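Local coordinates for oxidoreductase, NAD-binding/iron-sulfur cluster-binding protein (Nitratireductor pacificus pht-3B, PDB 6ZXU) that acts as a catabolic reductive dehalogenase, binding cobalamin together with two [4Fe-4S] clusters, at residues Thr301-Gln306 with Ile490-Leu495; His420-Val425 with Met525-Pro530; Gly396-Arg399 with Trp403-Tyr406. All coordinates share one frame; numbering follows the deposited sequence.

The three contacts gather on one side of the chain's centre, around the edge of the four-stranded antiparallel sheet 394-399/422-429/514-521/474-477. Contacts 2 and 3, with centres about 7 Å apart, share its first two strands: Ala423 N lies 2.8 Å from Cys398 O, and the 525-530 loop joins the outer strand through Asp528 N, 2.8 Å from Ile397 O. Contact 1 is centred about 9 Å from contact 3 and about 12 Å from contact 2; Met492 meets Met404, and Arg305 lies on Trp403. Contact 1 borders cobalamin directly, contact 3 reaches it through Tyr406, and in contact 2 the Val424 side chain stays about 13 Å from the cofactor.

Contact 1 (Thr301-Gln306 with Ile490-Leu495); sequences TLVVRQ and ILMAGL
Met492 is bent sharply at chi2 (-49°) and turned off a straight course at chi3 (149°), and this turns its thioether toward Val303 and Arg305, whose chain runs extended from CG to NE. The guanidinium of Arg305 and the methionine arrive from opposite directions: NH2 lies 3.7 Å from Met492 SD and equally close to CE, an oblique approach without a hydrogen bond. NE of Arg305 forms a salt bridge with Glu401, and the thioether packs beside NH2 as an apolar neighbour.

Val303 adds the hydrophobic part of the contact. Its CG2 meets Met492 CE tip to tip at 4.2 Å and reaches Leu491 CD2 at 4.3 Å. Both Val303 and Leu491 also touch cobalamin, and their meeting thus forms a small apolar part of the cofactor pocket.

Just beyond these side chains the helix ends in a Schellman motif. Gly494 takes a positive phi of 66°, its N bonding to Leu491 O (3.2 Å) while Leu495 N bonds to Ile490 O (3.1 Å). Met492, at the end of helix 486-492, and Ala493 just beyond it pack on Cys398 of strand 394-399; Ile490 and, past the turn, Leu495 lie against strand 422-429. On the opposing segment, Leu302 and Val304 rest against helix 713-721.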
ATOM      1  N   THR A 301      -0.383 -10.780  23.212  1.00 18.62           N
ATOM      2  CA  THR A 301       0.666 -10.159  23.960  1.00 19.01           C
ATOM      3  C   THR A 301       0.003  -9.255  24.987  1.00 19.47           C
ATOM      4  O   THR A 301      -1.099  -8.728  24.720  1.00 18.19           O
ATOM      5  CB  THR A 301       1.614  -9.318  23.034  1.00 20.39           C
ATOM      6  OG1 THR A 301       0.859  -8.488  22.101  1.00 16.20           O
ATOM      7  CG2 THR A 301       2.510 -10.210  22.259  1.00 23.76           C
ATOM      8  N   LEU A 302       0.667  -9.031  26.102  1.00 16.92           N
ATOM      9  CA  LEU A 302       0.068  -8.246  27.188  1.00 20.04           C
ATOM     10  C   LEU A 302      -0.161  -6.772  26.871  1.00 19.12           C
ATOM     11  O   LEU A 302       0.712  -6.102  26.360  1.00 17.61           O
ATOM     12  CB  LEU A 302       0.955  -8.355  28.407  1.00 21.35           C
ATOM     13  CG  LEU A 302       0.466  -7.818  29.736  1.00 23.02           C
ATOM     14  CD1 LEU A 302      -0.835  -8.470  30.177  1.00 22.83           C
ATOM     15  CD2 LEU A 302       1.592  -8.086  30.730  1.00 23.61           C
ATOM     16  N   VAL A 303      -1.377  -6.290  27.082  1.00 20.14           N
ATOM     17  CA  VAL A 303      -1.730  -4.866  26.949  1.00 19.05           C
ATOM     18  C   VAL A 303      -2.334  -4.438  28.315  1.00 19.63           C
ATOM     19  O   VAL A 303      -3.347  -5.002  28.788  1.00 19.48           O
ATOM     20  CB  VAL A 303      -2.752  -4.642  25.818  1.00 19.09           C
ATOM     21  CG1 VAL A 303      -3.165  -3.177  25.701  1.00 21.04           C
ATOM     22  CG2 VAL A 303      -2.178  -5.144  24.504  1.00 20.39           C
ATOM     23  N   VAL A 304      -1.684  -3.497  28.958  1.00 16.81           N
ATOM     24  CA  VAL A 304      -2.164  -2.987  30.284  1.00 16.17           C
ATOM     25  C   VAL A 304      -2.615  -1.551  30.054  1.00 16.52           C
ATOM     26  O   VAL A 304      -1.836  -0.617  30.197  1.00 15.71           O
ATOM     27  CB  VAL A 304      -1.023  -3.062  31.316  1.00 17.49           C
ATOM     28  CG1 VAL A 304      -1.570  -2.683  32.714  1.00 21.27           C
ATOM     29  CG2 VAL A 304      -0.395  -4.461  31.329  1.00 18.54           C
ATOM     30  N   ARG A 305      -3.896  -1.386  29.718  1.00 15.81           N
ATOM     31  CA  ARG A 305      -4.389  -0.096  29.292  1.00 17.01           C
ATOM     32  C   ARG A 305      -4.217   0.989  30.340  1.00 19.37           C
ATOM     33  O   ARG A 305      -3.888   2.152  30.003  1.00 17.00           O
ATOM     34  CB  ARG A 305      -5.842  -0.178  28.941  1.00 18.71           C
ATOM     35  CG  ARG A 305      -6.117  -0.965  27.689  1.00 21.96           C
ATOM     36  CD  ARG A 305      -7.589  -1.277  27.609  1.00 22.53           C
ATOM     37  NE  ARG A 305      -7.900  -1.728  26.296  1.00 24.23           N
ATOM     38  CZ  ARG A 305      -7.564  -2.923  25.833  1.00 27.60           C
ATOM     39  NH1 ARG A 305      -6.868  -3.801  26.563  1.00 25.86           N
ATOM     40  NH2 ARG A 305      -7.873  -3.198  24.592  1.00 27.52           N
ATOM     41  N   GLN A 306      -4.373   0.649  31.628  1.00 17.07           N
ATOM     42  CA  GLN A 306      -4.213   1.679  32.656  1.00 19.11           C
ATOM     43  C   GLN A 306      -2.789   2.164  32.790  1.00 19.36           C
ATOM     44  O   GLN A 306      -2.570   3.203  33.382  1.00 21.72           O
ATOM     45  CB  GLN A 306      -4.719   1.198  34.009  1.00 21.72           C
ATOM     46  CG  GLN A 306      -6.197   1.094  34.035  1.00 22.12           C
ATOM     47  CD  GLN A 306      -6.688   0.669  35.435  1.00 26.37           C
ATOM     48  OE1 GLN A 306      -6.746  -0.500  35.733  1.00 26.95           O
ATOM     49  NE2 GLN A 306      -6.879   1.605  36.267  1.00 26.54           N
ATOM     50  N   ILE A 490      -4.348  -1.714  14.455  1.00 11.84           N
ATOM     51  CA  ILE A 490      -4.101  -2.930  13.655  1.00 14.59           C
ATOM     52  C   ILE A 490      -4.232  -4.170  14.567  1.00 14.30           C
ATOM     53  O   ILE A 490      -4.856  -5.155  14.189  1.00 11.98           O
ATOM     54  CB  ILE A 490      -2.728  -2.924  12.966  1.00 12.05           C
ATOM     55  CG1 ILE A 490      -2.641  -1.748  11.991  1.00 11.79           C
ATOM     56  CG2 ILE A 490      -2.480  -4.208  12.228  1.00 11.60           C
ATOM     57  CD1 ILE A 490      -1.191  -1.447  11.630  1.00 15.38           C
ATOM     58  N   LEU A 491      -3.669  -4.085  15.779  1.00 15.02           N
ATOM     59  CA  LEU A 491      -3.736  -5.225  16.723  1.00 13.83           C
ATOM     60  C   LEU A 491      -5.177  -5.488  17.186  1.00 14.69           C
ATOM     61  O   LEU A 491      -5.625  -6.619  17.121  1.00 14.21           O
ATOM     62  CB  LEU A 491      -2.898  -4.951  17.904  1.00 13.84           C
ATOM     63  CG  LEU A 491      -2.846  -6.101  18.877  1.00 14.28           C
ATOM     64  CD1 LEU A 491      -2.004  -7.266  18.375  1.00 15.81           C
ATOM     65  CD2 LEU A 491      -2.286  -5.590  20.201  1.00 15.92           C
ATOM     66  N   MET A 492      -5.855  -4.466  17.647  1.00 14.73           N
ATOM     67  CA  MET A 492      -7.250  -4.609  18.172  1.00 15.41           C
ATOM     68  C   MET A 492      -8.284  -4.951  17.113  1.00 14.96           C
ATOM     69  O   MET A 492      -9.235  -5.652  17.377  1.00 14.90           O
ATOM     70  CB  MET A 492      -7.697  -3.380  18.907  1.00 15.59           C
ATOM     71  CG  MET A 492      -6.985  -3.125  20.251  1.00 17.14           C
ATOM     72  SD  MET A 492      -6.961  -4.638  21.288  1.00 22.60           S
ATOM     73  CE  MET A 492      -5.394  -4.161  22.027  1.00 32.70           C
ATOM     74  N   ALA A 493      -8.055  -4.537  15.871  1.00 15.41           N
ATOM     75  CA  ALA A 493      -8.911  -4.905  14.709  1.00 13.43           C
ATOM     76  C   ALA A 493      -8.647  -6.275  14.172  1.00 16.56           C
ATOM     77  O   ALA A 493      -9.340  -6.702  13.270  1.00 17.97           O
ATOM     78  CB  ALA A 493      -8.768  -3.850  13.615  1.00 13.66           C
ATOM     79  N   GLY A 494      -7.702  -7.044  14.771  1.00 13.61           N
ATOM     80  CA  GLY A 494      -7.453  -8.381  14.376  1.00 14.76           C
ATOM     81  C   GLY A 494      -6.890  -8.495  12.963  1.00 14.91           C
ATOM     82  O   GLY A 494      -7.156  -9.462  12.280  1.00 13.52           O
ATOM     83  N   LEU A 495      -5.969  -7.599  12.617  1.00 13.91           N
ATOM     84  CA  LEU A 495      -5.295  -7.676  11.274  1.00 15.24           C
ATOM     85  C   LEU A 495      -3.861  -8.113  11.352  1.00 15.96           C
ATOM     86  O   LEU A 495      -3.309  -8.479  10.332  1.00 17.48           O
ATOM     87  CB  LEU A 495      -5.429  -6.360  10.524  1.00 14.32           C
ATOM     88  CG  LEU A 495      -6.840  -5.918  10.176  1.00 15.58           C
ATOM     89  CD1 LEU A 495      -6.807  -4.567   9.573  1.00 18.13           C
ATOM     90  CD2 LEU A 495      -7.572  -6.884   9.330  1.00 18.78           C
TER

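Contact 2 (His420-Val425 with Met525-Pro530); sequences HDYAVV and MSVDRP
Tyr422 and Met525 slide past one another in opposite directions, and most of the contact is apolar packing built on this pair. The methionine is bent at its last bond (chi3 -66°), which brings CE to 3.5 Å from Tyr422 CB, at the root of the aromatic side chain. The Met525 and Val424 side chains cross at about a right angle, with the same methyl 3.7 Å from Val424 CG2, where it fills the corner between two residues on one face of strand 422-429. Val527 comes in from another direction: its CG1 lies near the plane of the tyrosine ring, at the edge, 4.1 Å from CE1.

A second group of contacts sets the aromatic ring against backbone. Met525 N stands 4.0 Å above one face, displaced toward the rim, while Met525 O approaches CE1 to 3.5 Å. No hydrogen bond links the two segments, and across them the ring is held by packing. Trimming Tyr422 to an alanine would probably leave Val527 CG1 without its aromatic neighbour and open a gap beside the Met525 backbone.

Polar links fasten the loop to its surroundings. Asp528 forms a salt bridge with Lys384 and accepts a hydrogen bond from Ile397 N, which secures the 525-530 segment along the outer strand 394-399. Val424 and Met525 also touch Ile383 of helix 376-390, completing a layered alpha/beta arrangement in which that helix and the loop after strand 514-521 cover one face of the antiparallel sheet, with the cobalamin site well removed from this packing.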
ATOM      1  N   HIS A 420     -13.487  10.420  18.210  1.00 19.61           N
ATOM      2  CA  HIS A 420     -14.331   9.482  17.565  1.00 18.38           C
ATOM      3  C   HIS A 420     -14.301   8.140  18.316  1.00 19.21           C
ATOM      4  O   HIS A 420     -13.331   7.781  18.925  1.00 20.77           O
ATOM      5  CB  HIS A 420     -13.907   9.197  16.134  1.00 17.21           C
ATOM      6  CG  HIS A 420     -14.110  10.318  15.198  1.00 18.31           C
ATOM      7  ND1 HIS A 420     -13.214  10.630  14.211  1.00 18.13           N
ATOM      8  CD2 HIS A 420     -15.085  11.258  15.127  1.00 18.79           C
ATOM      9  CE1 HIS A 420     -13.628  11.711  13.568  1.00 18.60           C
ATOM     10  NE2 HIS A 420     -14.761  12.101  14.115  1.00 18.36           N
ATOM     11  N   ASP A 421     -15.358   7.382  18.151  1.00 18.53           N
ATOM     12  CA  ASP A 421     -15.564   6.104  18.841  1.00 20.34           C
ATOM     13  C   ASP A 421     -14.945   4.887  18.229  1.00 18.32           C
ATOM     14  O   ASP A 421     -14.663   3.957  18.925  1.00 16.88           O
ATOM     15  CB  ASP A 421     -17.068   5.865  18.904  1.00 22.55           C
ATOM     16  CG  ASP A 421     -17.810   6.840  19.914  1.00 31.39           C
ATOM     17  OD1 ASP A 421     -17.141   7.360  20.831  1.00 29.51           O
ATOM     18  OD2 ASP A 421     -19.045   7.091  19.702  1.00 33.20           O
ATOM     19  N   TYR A 422     -14.818   4.860  16.895  1.00 17.33           N
ATOM     20  CA  TYR A 422     -14.380   3.675  16.188  1.00 17.23           C
ATOM     21  C   TYR A 422     -13.221   3.976  15.247  1.00 16.58           C
ATOM     22  O   TYR A 422     -13.071   5.087  14.784  1.00 15.99           O
ATOM     23  CB  TYR A 422     -15.521   3.070  15.366  1.00 19.09           C
ATOM     24  CG  TYR A 422     -16.708   2.639  16.156  1.00 22.41           C
ATOM     25  CD1 TYR A 422     -16.680   1.434  16.862  1.00 26.10           C
ATOM     26  CD2 TYR A 422     -17.805   3.505  16.338  1.00 26.24           C
ATOM     27  CE1 TYR A 422     -17.730   1.046  17.657  1.00 28.53           C
ATOM     28  CE2 TYR A 422     -18.858   3.132  17.140  1.00 30.11           C
ATOM     29  CZ  TYR A 422     -18.814   1.916  17.771  1.00 28.32           C
ATOM     30  OH  TYR A 422     -19.834   1.509  18.541  1.00 33.72           O
ATOM     31  N   ALA A 423     -12.418   2.955  14.992  1.00 15.61           N
ATOM     32  CA  ALA A 423     -11.303   3.028  14.026  1.00 15.05           C
ATOM     33  C   ALA A 423     -11.544   1.971  12.984  1.00 14.49           C
ATOM     34  O   ALA A 423     -11.776   0.794  13.310  1.00 13.76           O
ATOM     35  CB  ALA A 423      -9.960   2.772  14.701  1.00 14.10           C
ATOM     36  N   VAL A 424     -11.610   2.396  11.741  1.00 13.89           N
ATOM     37  CA  VAL A 424     -11.636   1.489  10.598  1.00 14.45           C
ATOM     38  C   VAL A 424     -10.197   1.432  10.056  1.00 13.14           C
ATOM     39  O   VAL A 424      -9.585   2.431   9.748  1.00 13.80           O
ATOM     40  CB  VAL A 424     -12.577   1.958   9.509  1.00 14.40           C
ATOM     41  CG1 VAL A 424     -12.632   0.937   8.348  1.00 12.16           C
ATOM     42  CG2 VAL A 424     -13.953   2.157  10.135  1.00 15.74           C
ATOM     43  N   VAL A 425      -9.636   0.223  10.081  1.00 13.12           N
ATOM     44  CA  VAL A 425      -8.256  -0.017   9.753  1.00 13.44           C
ATOM     45  C   VAL A 425      -8.226  -0.821   8.457  1.00 14.78           C
ATOM     46  O   VAL A 425      -8.867  -1.874   8.312  1.00 14.17           O
ATOM     47  CB  VAL A 425      -7.560  -0.838  10.841  1.00 14.86           C
ATOM     48  CG1 VAL A 425      -6.067  -0.926  10.599  1.00 15.45           C
ATOM     49  CG2 VAL A 425      -7.826  -0.202  12.183  1.00 17.41           C
ATOM     50  N   MET A 525     -20.666   0.393  14.598  1.00 23.84           N
ATOM     51  CA  MET A 525     -20.264  -0.819  13.891  1.00 23.91           C
ATOM     52  C   MET A 525     -19.906  -1.881  14.894  1.00 21.07           C
ATOM     53  O   MET A 525     -19.297  -1.518  15.896  1.00 22.76           O
ATOM     54  CB  MET A 525     -19.035  -0.521  13.016  1.00 21.00           C
ATOM     55  CG  MET A 525     -19.254   0.473  11.927  1.00 22.38           C
ATOM     56  SD  MET A 525     -17.774   1.038  11.035  1.00 24.09           S
ATOM     57  CE  MET A 525     -16.924   1.899  12.350  1.00 19.95           C
ATOM     58  N   SER A 526     -20.209  -3.127  14.599  1.00 18.89           N
ATOM     59  CA  SER A 526     -19.636  -4.232  15.354  1.00 21.73           C
ATOM     60  C   SER A 526     -18.100  -4.318  15.141  1.00 20.97           C
ATOM     61  O   SER A 526     -17.599  -4.093  14.031  1.00 25.35           O
ATOM     62  CB  SER A 526     -20.235  -5.546  14.950  1.00 23.26           C
ATOM     63  OG  SER A 526     -21.625  -5.465  15.094  1.00 28.64           O
ATOM     64  N   VAL A 527     -17.373  -4.578  16.214  1.00 19.42           N
ATOM     65  CA  VAL A 527     -15.912  -4.581  16.187  1.00 18.90           C
ATOM     66  C   VAL A 527     -15.424  -5.975  15.982  1.00 18.64           C
ATOM     67  O   VAL A 527     -16.155  -6.952  16.222  1.00 20.33           O
ATOM     68  CB  VAL A 527     -15.264  -3.925  17.466  1.00 18.55           C
ATOM     69  CG1 VAL A 527     -15.725  -2.526  17.607  1.00 18.88           C
ATOM     70  CG2 VAL A 527     -15.534  -4.717  18.667  1.00 22.72           C
ATOM     71  N   ASP A 528     -14.268  -6.099  15.350  1.00 19.71           N
ATOM     72  CA  ASP A 528     -13.564  -7.351  15.235  1.00 24.76           C
ATOM     73  C   ASP A 528     -12.783  -7.651  16.491  1.00 21.16           C
ATOM     74  O   ASP A 528     -12.762  -6.847  17.378  1.00 23.31           O
ATOM     75  CB  ASP A 528     -12.623  -7.327  14.014  1.00 26.93           C
ATOM     76  CG  ASP A 528     -13.456  -7.242  12.696  1.00 29.47           C
ATOM     77  OD1 ASP A 528     -14.118  -8.225  12.333  1.00 39.06           O
ATOM     78  OD2 ASP A 528     -13.477  -6.176  12.041  1.00 24.44           O
ATOM     79  N   ARG A 529     -12.297  -8.865  16.596  1.00 19.58           N
ATOM     80  CA  ARG A 529     -11.487  -9.313  17.725  1.00 19.87           C
ATOM     81  C   ARG A 529     -10.031  -9.571  17.297  1.00 15.92           C
ATOM     82  O   ARG A 529      -9.781  -9.857  16.138  1.00 16.66           O
ATOM     83  CB  ARG A 529     -12.061 -10.591  18.340  1.00 23.11           C
ATOM     84  CG  ARG A 529     -13.363 -10.403  19.077  1.00 28.26           C
ATOM     85  CD  ARG A 529     -13.737 -11.632  19.890  1.00 29.36           C
ATOM     86  NE  ARG A 529     -14.144 -12.761  19.084  1.00 33.06           N
ATOM     87  CZ  ARG A 529     -14.030 -14.036  19.466  1.00 32.74           C
ATOM     88  NH1 ARG A 529     -13.437 -14.356  20.610  1.00 35.88           N
ATOM     89  NH2 ARG A 529     -14.453 -14.999  18.663  1.00 32.77           N
ATOM     90  N   PRO A 530      -9.086  -9.424  18.220  1.00 16.51           N
ATOM     91  CA  PRO A 530      -7.718  -9.829  17.935  1.00 15.15           C
ATOM     92  C   PRO A 530      -7.562 -11.231  17.424  1.00 15.51           C
ATOM     93  O   PRO A 530      -8.449 -12.095  17.640  1.00 15.08           O
ATOM     94  CB  PRO A 530      -7.027  -9.676  19.298  1.00 17.10           C
ATOM     95  CG  PRO A 530      -7.822  -8.652  19.999  1.00 17.77           C
ATOM     96  CD  PRO A 530      -9.214  -8.811  19.542  1.00 16.38           C
TER

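Contact 3 (Gly396-Arg399 with Trp403-Tyr406); sequences GICR and WMYY
Met404 reaches back from the turn after strand 394-399, the outer strand of an antiparallel sheet, to touch Cys398 and Arg399 at that strand's end. The link is local in sequence: the chain leaves the sheet, makes a short 3-10 segment, whose Trp403 already lines the cobalamin pocket, and continues to Tyr406, whose hydroxyl hydrogen-bonds to the cofactor.

Met404 spans the distance because its chain is straight beyond CG (chi2 177°, chi3 176°), carrying the methyl to the strand. Near the base of this chain, CG sits 4.0 Å above one face of the Trp403 ring, offset toward the rim. Trp403 NE1 in turn hydrogen-bonds to Glu401, whose carboxylate is shared with Arg305 of contact 1.

Backbone bonds from Met404 to Ile485 and from Tyr406 to Glu483 tie the segment to the residues leading into helix 486-492, where Met492 touches both Cys398 and Met404; the methyl of Met404 thus lies between the strand and the helix. Arg399 takes part through its backbone carbonyl, not its side chain.

Across the contact itself the approach is narrow and forms no hydrogen bond. Cys398 SG is 4.4 Å from Met404 CE, whereas Arg399 O comes closer, 3.7 Å from both SD and CE of Met404.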
ATOM      1  N   GLY A 396     -10.596  -4.116   8.820  1.00 16.10           N
ATOM      2  CA  GLY A 396     -11.014  -4.484  10.164  1.00 15.96           C
ATOM      3  C   GLY A 396     -11.496  -3.255  10.905  1.00 13.45           C
ATOM      4  O   GLY A 396     -11.155  -2.149  10.591  1.00 13.88           O
ATOM      5  N   ILE A 397     -12.202  -3.468  11.995  1.00 12.27           N
ATOM      6  CA  ILE A 397     -12.814  -2.442  12.775  1.00 15.18           C
ATOM      7  C   ILE A 397     -12.615  -2.690  14.254  1.00 13.34           C
ATOM      8  O   ILE A 397     -12.739  -3.843  14.712  1.00 16.96           O
ATOM      9  CB  ILE A 397     -14.372  -2.403  12.493  1.00 18.18           C
ATOM     10  CG1 ILE A 397     -14.623  -2.249  10.989  1.00 17.69           C
ATOM     11  CG2 ILE A 397     -14.991  -1.243  13.276  1.00 15.93           C
ATOM     12  CD1 ILE A 397     -16.019  -2.549  10.561  1.00 20.33           C
ATOM     13  N   CYS A 398     -12.249  -1.671  14.966  1.00 15.38           N
ATOM     14  CA  CYS A 398     -12.071  -1.710  16.434  1.00 17.92           C
ATOM     15  C   CYS A 398     -12.601  -0.441  17.065  1.00 18.75           C
ATOM     16  O   CYS A 398     -12.847   0.552  16.400  1.00 14.88           O
ATOM     17  CB  CYS A 398     -10.603  -2.012  16.843  1.00 17.51           C
ATOM     18  SG  CYS A 398      -9.408  -0.714  16.503  1.00 17.71           S
ATOM     19  N   ARG A 399     -12.787  -0.453  18.396  1.00 18.13           N
ATOM     20  CA  ARG A 399     -12.961   0.810  19.120  1.00 20.39           C
ATOM     21  C   ARG A 399     -11.691   1.640  19.145  1.00 21.88           C
ATOM     22  O   ARG A 399     -10.607   1.126  19.409  1.00 19.15           O
ATOM     23  CB  ARG A 399     -13.390   0.518  20.569  1.00 22.43           C
ATOM     24  CG  ARG A 399     -14.781  -0.016  20.576  1.00 28.80           C
ATOM     25  CD  ARG A 399     -15.511   0.104  21.934  1.00 41.07           C
ATOM     26  NE  ARG A 399     -16.969  -0.047  21.683  1.00 48.49           N
ATOM     27  CZ  ARG A 399     -17.818   0.974  21.480  1.00 49.14           C
ATOM     28  NH1 ARG A 399     -17.414   2.248  21.544  1.00 45.28           N
ATOM     29  NH2 ARG A 399     -19.105   0.707  21.280  1.00 62.62           N
ATOM     30  N   TRP A 403      -6.195   5.951  24.443  1.00 19.58           N
ATOM     31  CA  TRP A 403      -4.749   5.855  24.471  1.00 20.60           C
ATOM     32  C   TRP A 403      -4.160   5.626  23.043  1.00 19.70           C
ATOM     33  O   TRP A 403      -2.937   5.567  22.933  1.00 20.02           O
ATOM     34  CB  TRP A 403      -4.288   4.720  25.427  1.00 20.57           C
ATOM     35  CG  TRP A 403      -4.985   3.418  25.207  1.00 21.65           C
ATOM     36  CD1 TRP A 403      -6.169   3.016  25.752  1.00 22.62           C
ATOM     37  CD2 TRP A 403      -4.565   2.359  24.372  1.00 20.53           C
ATOM     38  NE1 TRP A 403      -6.482   1.759  25.310  1.00 24.97           N
ATOM     39  CE2 TRP A 403      -5.508   1.367  24.442  1.00 21.91           C
ATOM     40  CE3 TRP A 403      -3.452   2.165  23.521  1.00 21.74           C
ATOM     41  CZ2 TRP A 403      -5.369   0.160  23.755  1.00 24.19           C
ATOM     42  CZ3 TRP A 403      -3.326   0.992  22.878  1.00 19.47           C
ATOM     43  CH2 TRP A 403      -4.274  -0.004  22.995  1.00 21.27           C
ATOM     44  N   MET A 404      -5.005   5.397  22.034  1.00 15.85           N
ATOM     45  CA  MET A 404      -4.552   5.211  20.618  1.00 16.36           C
ATOM     46  C   MET A 404      -4.356   6.595  19.904  1.00 17.81           C
ATOM     47  O   MET A 404      -3.712   6.667  18.871  1.00 17.62           O
ATOM     48  CB  MET A 404      -5.568   4.413  19.827  1.00 14.91           C
ATOM     49  CG  MET A 404      -5.767   2.979  20.316  1.00 17.77           C
ATOM     50  SD  MET A 404      -7.051   2.205  19.343  1.00 21.38           S
ATOM     51  CE  MET A 404      -7.026   0.538  19.985  1.00 18.56           C
ATOM     52  N   TYR A 405      -4.888   7.680  20.489  1.00 13.94           N
ATOM     53  CA  TYR A 405      -4.668   9.012  19.989  1.00 15.92           C
ATOM     54  C   TYR A 405      -3.395   9.569  20.562  1.00 15.43           C
ATOM     55  O   TYR A 405      -3.061   9.332  21.726  1.00 15.61           O
ATOM     56  CB  TYR A 405      -5.847   9.932  20.330  1.00 15.86           C
ATOM     57  CG  TYR A 405      -7.169   9.609  19.677  1.00 16.48           C
ATOM     58  CD1 TYR A 405      -7.950   8.558  20.124  1.00 18.79           C
ATOM     59  CD2 TYR A 405      -7.649  10.374  18.652  1.00 17.00           C
ATOM     60  CE1 TYR A 405      -9.176   8.286  19.549  1.00 17.20           C
ATOM     61  CE2 TYR A 405      -8.886  10.126  18.074  1.00 17.73           C
ATOM     62  CZ  TYR A 405      -9.654   9.116  18.519  1.00 18.40           C
ATOM     63  OH  TYR A 405     -10.864   8.884  17.964  1.00 19.26           O
ATOM     64  N   TYR A 406      -2.675  10.341  19.779  1.00 13.32           N
ATOM     65  CA  TYR A 406      -1.552  11.107  20.293  1.00 14.12           C
ATOM     66  C   TYR A 406      -2.008  12.106  21.363  1.00 13.56           C
ATOM     67  O   TYR A 406      -3.160  12.513  21.408  1.00 13.86           O
ATOM     68  CB  TYR A 406      -0.865  11.888  19.192  1.00 17.39           C
ATOM     69  CG  TYR A 406      -0.108  11.064  18.175  1.00 16.76           C
ATOM     70  CD1 TYR A 406       1.112  10.516  18.495  1.00 15.33           C
ATOM     71  CD2 TYR A 406      -0.593  10.924  16.870  1.00 16.37           C
ATOM     72  CE1 TYR A 406       1.782   9.749  17.546  1.00 16.52           C
ATOM     73  CE2 TYR A 406       0.065  10.192  15.934  1.00 15.59           C
ATOM     74  CZ  TYR A 406       1.243   9.617  16.273  1.00 17.54           C
ATOM     75  OH  TYR A 406       1.964   8.921  15.311  1.00 18.71           O
TER